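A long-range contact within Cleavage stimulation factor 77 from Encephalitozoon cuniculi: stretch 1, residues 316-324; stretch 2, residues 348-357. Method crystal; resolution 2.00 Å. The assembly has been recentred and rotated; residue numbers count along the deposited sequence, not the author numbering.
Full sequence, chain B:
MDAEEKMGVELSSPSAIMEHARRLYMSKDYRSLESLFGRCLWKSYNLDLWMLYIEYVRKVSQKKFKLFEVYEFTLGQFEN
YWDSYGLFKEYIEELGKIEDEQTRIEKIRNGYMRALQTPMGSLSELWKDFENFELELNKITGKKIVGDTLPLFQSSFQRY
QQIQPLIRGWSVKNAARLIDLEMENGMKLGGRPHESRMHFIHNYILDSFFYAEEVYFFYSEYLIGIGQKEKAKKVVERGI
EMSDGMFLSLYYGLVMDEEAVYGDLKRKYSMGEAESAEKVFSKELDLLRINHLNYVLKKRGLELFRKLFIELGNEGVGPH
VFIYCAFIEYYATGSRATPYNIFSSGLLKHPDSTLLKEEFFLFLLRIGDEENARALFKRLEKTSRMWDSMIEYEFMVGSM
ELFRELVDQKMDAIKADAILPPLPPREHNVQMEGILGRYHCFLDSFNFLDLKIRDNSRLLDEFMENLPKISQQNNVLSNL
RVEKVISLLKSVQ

Stretch 1, residues 316-324: GVGPHVFIY
Stretch 2, residues 348-357: LKHPDSTLLK

Two stretches, each part helix and part loop or turn, 27 or more residues apart in sequence wherever they touch, meet here through one polar link and a compact apolar patch, burying 440 Å² in all. In stretch 1, Gly316 to Gly318 form an extended lead-in (Val317 phi/psi -81/135, Gly318 -67/174) to a helix that runs on past Tyr324. Stretch 2 begins in the last turn of a helix, breaks at His350 (-125/74), passes through a type I turn from His350 to Ser353, closed by Ser353 N to His350 O at 3.1 Å, and enters a second helix at Thr354. The backbones come nearest at Pro319 and Leu356, whose CA atoms are 6.2 Å apart.

The polar link uses the break between the helices. With chi1 at -60° (m) and chi2 at -78°, His350 points toward stretch 1 and its NE2 donates a hydrogen bond to Val317 O, 3.0 Å long with an N-H...O angle of 147°. The acceptor carbonyl lies near the ring plane, as a ring nitrogen requires, which leaves the faces free for packing. Pro319 covers one of them: its CD sits 3.8 Å from the His350 ring centroid, only 5° off the normal. A proline CD, bonded to nitrogen, carries slightly polarised hydrogens well suited to a CH-pi contact. Phe322 (chi1 -68°, m; chi2 -86°) meets the same imidazole rim to rim, centroids 5.9 Å apart and planes at 69°, with its CE2 3.8 Å from His350 NE2. Phe322 CZ also lies 3.8 Å from Lys349 CG, so the lysine lends its aliphatic stem, while its end leads away from stretch 1.

Pro319 suits a place where no amide hydrogen is called on; its lack of an N-H costs nothing here. Its phi/psi is -53/-43 and its ring C-gamma exo. Pro319 CB lies 4.0 Å from Leu356 CD2 and 3.5 Å from Ser353 OG. Ser353 OG, placed by chi1 of 177° (t), caps its own helix, accepting from Leu356 N at 3.2 Å; serine serves well here because its short side chain can fold back to a free amide.

Farther along, two leucines complete the apolar patch. Leu355, with chi1 179° (t) and chi2 63° (p), points toward stretch 1 and lays CD2 over a face of His320, 3.6 Å from the ring centroid and 19° off the normal. His320 starts away from stretch 2, but chi1 of -72° (m) and chi2 of 89° bring its ring nearer; its NE2 is hydrogen-bonded elsewhere in the structure. Ile323, m at chi1 (-57°) and t at chi2 (174°), touches both leucines: Ile323 CD1 is 3.6 Å from Leu355 CG, and Ile323 CG1 is 3.5 Å from Leu356 CD1. Leu356 leaves its backbone sideways, yet chi1 of -153° (t) and chi2 of 40° (p) carry its end nearer, placing CD1 4.2 Å from Phe322 CB. Branched aliphatic chains suit this patch, buried at Ile323 and Leu356 and partly open at Leu355, because they fill it without bringing in polar groups that would need partners.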

ATOM      1  N   GLY B 316       4.283 -26.380  19.316  1.00 45.20           N
ATOM      2  CA  GLY B 316       3.643 -25.128  18.876  1.00 42.55           C
ATOM      3  C   GLY B 316       4.184 -24.600  17.534  1.00 40.38           C
ATOM      4  O   GLY B 316       5.094 -23.742  17.501  1.00 40.91           O
ATOM      5  N   VAL B 317       3.646 -25.117  16.427  1.00 36.61           N
ATOM      6  CA  VAL B 317       4.024 -24.604  15.124  1.00 34.09           C
ATOM      7  C   VAL B 317       3.202 -23.344  14.944  1.00 31.58           C
ATOM      8  O   VAL B 317       2.014 -23.344  15.258  1.00 30.97           O
ATOM      9  CB  VAL B 317       3.860 -25.647  13.925  1.00 34.88           C
ATOM     10  CG1 VAL B 317       4.270 -27.056  14.365  1.00 35.06           C
ATOM     11  CG2 VAL B 317       2.431 -25.674  13.315  1.00 32.93           C
ATOM     12  N   GLY B 318       3.851 -22.279  14.473  1.00 29.51           N
ATOM     13  CA  GLY B 318       3.221 -20.943  14.373  1.00 25.57           C
ATOM     14  C   GLY B 318       2.100 -20.864  13.352  1.00 24.38           C
ATOM     15  O   GLY B 318       1.878 -21.812  12.576  1.00 22.94           O
ATOM     16  N   PRO B 319       1.417 -19.707  13.312  1.00 22.87           N
ATOM     17  CA  PRO B 319       0.392 -19.379  12.302  1.00 21.89           C
ATOM     18  C   PRO B 319       0.887 -19.558  10.861  1.00 19.12           C
ATOM     19  O   PRO B 319       0.179 -20.110  10.029  1.00 19.10           O
ATOM     20  CB  PRO B 319       0.089 -17.894  12.582  1.00 21.94           C
ATOM     21  CG  PRO B 319       0.423 -17.720  14.029  1.00 24.04           C
ATOM     22  CD  PRO B 319       1.651 -18.579  14.240  1.00 22.69           C
ATOM     23  N   HIS B 320       2.099 -19.125  10.559  1.00 18.62           N
ATOM     24  CA  HIS B 320       2.613 -19.186   9.188  1.00 17.59           C
ATOM     25  C   HIS B 320       2.674 -20.581   8.589  1.00 18.42           C
ATOM     26  O   HIS B 320       2.659 -20.728   7.377  1.00 17.69           O
ATOM     27  CB  HIS B 320       4.049 -18.641   9.163  1.00 19.61           C
ATOM     28  CG  HIS B 320       4.133 -17.163   9.349  1.00 18.99           C
ATOM     29  ND1 HIS B 320       4.238 -16.404  10.466  1.00 24.53           N
ATOM     30  CD2 HIS B 320       4.075 -16.284   8.291  1.00 21.58           C
ATOM     31  CE1 HIS B 320       4.266 -15.092  10.064  1.00 19.44           C
ATOM     32  NE2 HIS B 320       4.186 -15.046   8.745  1.00 20.21           N
ATOM     33  N   VAL B 321       2.872 -21.593   9.435  1.00 17.27           N
ATOM     34  CA  VAL B 321       3.201 -22.939   8.972  1.00 18.39           C
ATOM     35  C   VAL B 321       1.912 -23.541   8.473  1.00 17.94           C
ATOM     36  O   VAL B 321       1.907 -24.230   7.491  1.00 17.74           O
ATOM     37  CB  VAL B 321       3.880 -23.822  10.135  1.00 17.79           C
ATOM     38  CG1 VAL B 321       4.074 -25.330   9.714  1.00 18.74           C
ATOM     39  CG2 VAL B 321       5.198 -23.246  10.481  1.00 17.50           C
ATOM     40  N   PHE B 322       0.813 -23.167   9.114  1.00 19.00           N
ATOM     41  CA  PHE B 322      -0.521 -23.587   8.685  1.00 20.04           C
ATOM     42  C   PHE B 322      -0.915 -22.924   7.381  1.00 20.46           C
ATOM     43  O   PHE B 322      -1.528 -23.557   6.565  1.00 21.78           O
ATOM     44  CB  PHE B 322      -1.573 -23.183   9.724  1.00 21.33           C
ATOM     45  CG  PHE B 322      -1.480 -23.926  11.050  1.00 21.98           C
ATOM     46  CD1 PHE B 322      -2.106 -25.148  11.220  1.00 25.67           C
ATOM     47  CD2 PHE B 322      -0.776 -23.372  12.122  1.00 25.52           C
ATOM     48  CE1 PHE B 322      -2.047 -25.828  12.450  1.00 23.71           C
ATOM     49  CE2 PHE B 322      -0.712 -24.035  13.366  1.00 26.38           C
ATOM     50  CZ  PHE B 322      -1.376 -25.258  13.528  1.00 24.77           C
ATOM     51  N   ILE B 323      -0.680 -21.610   7.256  1.00 18.82           N
ATOM     52  CA  ILE B 323      -0.970 -20.837   6.054  1.00 17.69           C
ATOM     53  C   ILE B 323      -0.117 -21.333   4.891  1.00 17.66           C
ATOM     54  O   ILE B 323      -0.596 -21.487   3.772  1.00 14.80           O
ATOM     55  CB  ILE B 323      -0.661 -19.326   6.267  1.00 16.99           C
ATOM     56  CG1 ILE B 323      -1.425 -18.718   7.458  1.00 17.58           C
ATOM     57  CG2 ILE B 323      -0.814 -18.511   4.964  1.00 17.68           C
ATOM     58  CD1 ILE B 323      -0.988 -17.230   7.760  1.00 18.36           C
ATOM     59  N   TYR B 324       1.171 -21.585   5.148  1.00 19.09           N
ATOM     60  CA  TYR B 324       2.003 -22.192   4.112  1.00 19.51           C
ATOM     61  C   TYR B 324       1.482 -23.551   3.636  1.00 20.49           C
ATOM     62  O   TYR B 324       1.442 -23.813   2.430  1.00 20.99           O
ATOM     63  CB  TYR B 324       3.421 -22.296   4.627  1.00 20.21           C
ATOM     64  CG  TYR B 324       4.258 -23.228   3.838  1.00 19.48           C
ATOM     65  CD1 TYR B 324       4.902 -22.816   2.657  1.00 15.00           C
ATOM     66  CD2 TYR B 324       4.402 -24.551   4.265  1.00 22.04           C
ATOM     67  CE1 TYR B 324       5.642 -23.722   1.948  1.00 20.67           C
ATOM     68  CE2 TYR B 324       5.134 -25.454   3.570  1.00 19.01           C
ATOM     69  CZ  TYR B 324       5.764 -25.051   2.435  1.00 22.30           C
ATOM     70  OH  TYR B 324       6.512 -26.000   1.773  1.00 21.02           O
ATOM     71  N   LEU B 348      -7.941 -22.438  15.283  1.00 32.56           N
ATOM     72  CA  LEU B 348      -8.108 -23.087  16.598  1.00 33.94           C
ATOM     73  C   LEU B 348      -6.855 -23.002  17.491  1.00 34.21           C
ATOM     74  O   LEU B 348      -6.956 -22.662  18.670  1.00 34.31           O
ATOM     75  CB  LEU B 348      -8.543 -24.544  16.443  1.00 34.38           C
ATOM     76  CG  LEU B 348      -9.832 -24.875  15.688  1.00 34.93           C
ATOM     77  CD1 LEU B 348      -9.792 -26.312  15.222  1.00 40.00           C
ATOM     78  CD2 LEU B 348     -11.078 -24.625  16.520  1.00 39.75           C
ATOM     79  N   LYS B 349      -5.676 -23.306  16.942  1.00 34.26           N
ATOM     80  CA  LYS B 349      -4.433 -23.114  17.694  1.00 33.75           C
ATOM     81  C   LYS B 349      -4.103 -21.664  18.009  1.00 33.59           C
ATOM     82  O   LYS B 349      -3.582 -21.383  19.092  1.00 34.56           O
ATOM     83  CB  LYS B 349      -3.230 -23.763  17.014  1.00 35.23           C
ATOM     84  CG  LYS B 349      -3.359 -25.259  16.738  1.00 36.76           C
ATOM     85  CD  LYS B 349      -3.086 -26.199  17.945  1.00 41.75           C
ATOM     86  CE  LYS B 349      -3.367 -27.696  17.525  1.00 39.81           C
ATOM     87  NZ  LYS B 349      -2.762 -28.709  18.448  1.00 40.22           N
ATOM     88  N   HIS B 350      -4.354 -20.748  17.066  1.00 31.56           N
ATOM     89  CA  HIS B 350      -3.937 -19.335  17.220  1.00 30.40           C
ATOM     90  C   HIS B 350      -5.162 -18.442  17.046  1.00 30.57           C
ATOM     91  O   HIS B 350      -5.301 -17.777  16.015  1.00 28.86           O
ATOM     92  CB  HIS B 350      -2.806 -18.985  16.223  1.00 30.05           C
ATOM     93  CG  HIS B 350      -1.576 -19.819  16.419  1.00 29.59           C
ATOM     94  ND1 HIS B 350      -0.584 -19.736  17.335  1.00 28.06           N
ATOM     95  CD2 HIS B 350      -1.314 -20.944  15.669  1.00 29.75           C
ATOM     96  CE1 HIS B 350       0.264 -20.799  17.113  1.00 28.69           C
ATOM     97  NE2 HIS B 350      -0.195 -21.506  16.098  1.00 29.99           N
ATOM     98  N   PRO B 351      -6.043 -18.417  18.084  1.00 29.73           N
ATOM     99  CA  PRO B 351      -7.383 -17.836  17.991  1.00 29.43           C
ATOM    100  C   PRO B 351      -7.319 -16.322  17.856  1.00 28.34           C
ATOM    101  O   PRO B 351      -8.293 -15.720  17.402  1.00 29.16           O
ATOM    102  CB  PRO B 351      -8.041 -18.196  19.339  1.00 29.12           C
ATOM    103  CG  PRO B 351      -6.978 -18.618  20.232  1.00 28.42           C
ATOM    104  CD  PRO B 351      -5.736 -18.884  19.454  1.00 30.24           C
ATOM    105  N   ASP B 352      -6.183 -15.754  18.279  1.00 27.67           N
ATOM    106  CA  ASP B 352      -5.874 -14.335  18.267  1.00 27.71           C
ATOM    107  C   ASP B 352      -4.893 -13.934  17.153  1.00 25.52           C
ATOM    108  O   ASP B 352      -4.278 -12.895  17.258  1.00 25.86           O
ATOM    109  CB  ASP B 352      -5.234 -13.904  19.613  1.00 28.60           C
ATOM    110  CG  ASP B 352      -6.198 -14.033  20.810  1.00 33.69           C
ATOM    111  OD1 ASP B 352      -7.421 -13.752  20.654  1.00 37.39           O
ATOM    112  OD2 ASP B 352      -5.726 -14.417  21.912  1.00 36.53           O
ATOM    113  N   SER B 353      -4.712 -14.746  16.117  1.00 24.15           N
ATOM    114  CA  SER B 353      -3.755 -14.402  15.058  1.00 21.83           C
ATOM    115  C   SER B 353      -4.475 -13.608  13.935  1.00 21.41           C
ATOM    116  O   SER B 353      -5.166 -14.190  13.148  1.00 20.82           O
ATOM    117  CB  SER B 353      -3.152 -15.677  14.442  1.00 22.87           C
ATOM    118  OG  SER B 353      -2.252 -15.363  13.355  1.00 19.23           O
ATOM    119  N   THR B 354      -4.273 -12.308  13.869  1.00 19.91           N
ATOM    120  CA  THR B 354      -4.870 -11.471  12.817  1.00 20.76           C
ATOM    121  C   THR B 354      -4.344 -11.880  11.398  1.00 20.37           C
ATOM    122  O   THR B 354      -5.091 -11.940  10.380  1.00 18.30           O
ATOM    123  CB  THR B 354      -4.559 -10.035  13.148  1.00 21.69           C
ATOM    124  OG1 THR B 354      -5.341  -9.637  14.298  1.00 24.29           O
ATOM    125  CG2 THR B 354      -4.783  -9.083  11.884  1.00 21.88           C
ATOM    126  N   LEU B 355      -3.060 -12.207  11.354  1.00 20.46           N
ATOM    127  CA  LEU B 355      -2.457 -12.805  10.158  1.00 21.11           C
ATOM    128  C   LEU B 355      -3.257 -13.937   9.605  1.00 20.72           C
ATOM    129  O   LEU B 355      -3.552 -13.978   8.435  1.00 23.04           O
ATOM    130  CB  LEU B 355      -1.073 -13.369  10.485  1.00 21.75           C
ATOM    131  CG  LEU B 355      -0.380 -14.024   9.286  1.00 24.03           C
ATOM    132  CD1 LEU B 355      -0.102 -12.979   8.142  1.00 19.90           C
ATOM    133  CD2 LEU B 355       0.884 -14.671   9.826  1.00 26.97           C
ATOM    134  N   LEU B 356      -3.573 -14.926  10.426  1.00 22.16           N
ATOM    135  CA  LEU B 356      -4.274 -16.103   9.885  1.00 22.20           C
ATOM    136  C   LEU B 356      -5.717 -15.715   9.489  1.00 21.36           C
ATOM    137  O   LEU B 356      -6.294 -16.274   8.543  1.00 21.02           O
ATOM    138  CB  LEU B 356      -4.276 -17.179  10.997  1.00 22.72           C
ATOM    139  CG  LEU B 356      -4.326 -18.707  11.107  1.00 23.91           C
ATOM    140  CD1 LEU B 356      -3.514 -19.509  10.104  1.00 23.17           C
ATOM    141  CD2 LEU B 356      -3.743 -18.999  12.471  1.00 23.71           C
ATOM    142  N   LYS B 357      -6.341 -14.858  10.305  1.00 19.77           N
ATOM    143  CA  LYS B 357      -7.712 -14.428  10.051  1.00 19.65           C
ATOM    144  C   LYS B 357      -7.838 -13.719   8.684  1.00 19.24           C
ATOM    145  O   LYS B 357      -8.696 -14.087   7.837  1.00 20.23           O
ATOM    146  CB  LYS B 357      -8.217 -13.550  11.183  1.00 20.77           C
ATOM    147  CG  LYS B 357      -8.444 -14.283  12.510  1.00 19.82           C
ATOM    148  CD  LYS B 357      -8.942 -13.292  13.608  1.00 20.17           C
ATOM    149  CE  LYS B 357      -8.737 -13.900  15.045  1.00 20.64           C
ATOM    150  NZ  LYS B 357      -8.606 -12.757  16.059  1.00 24.94           N
TER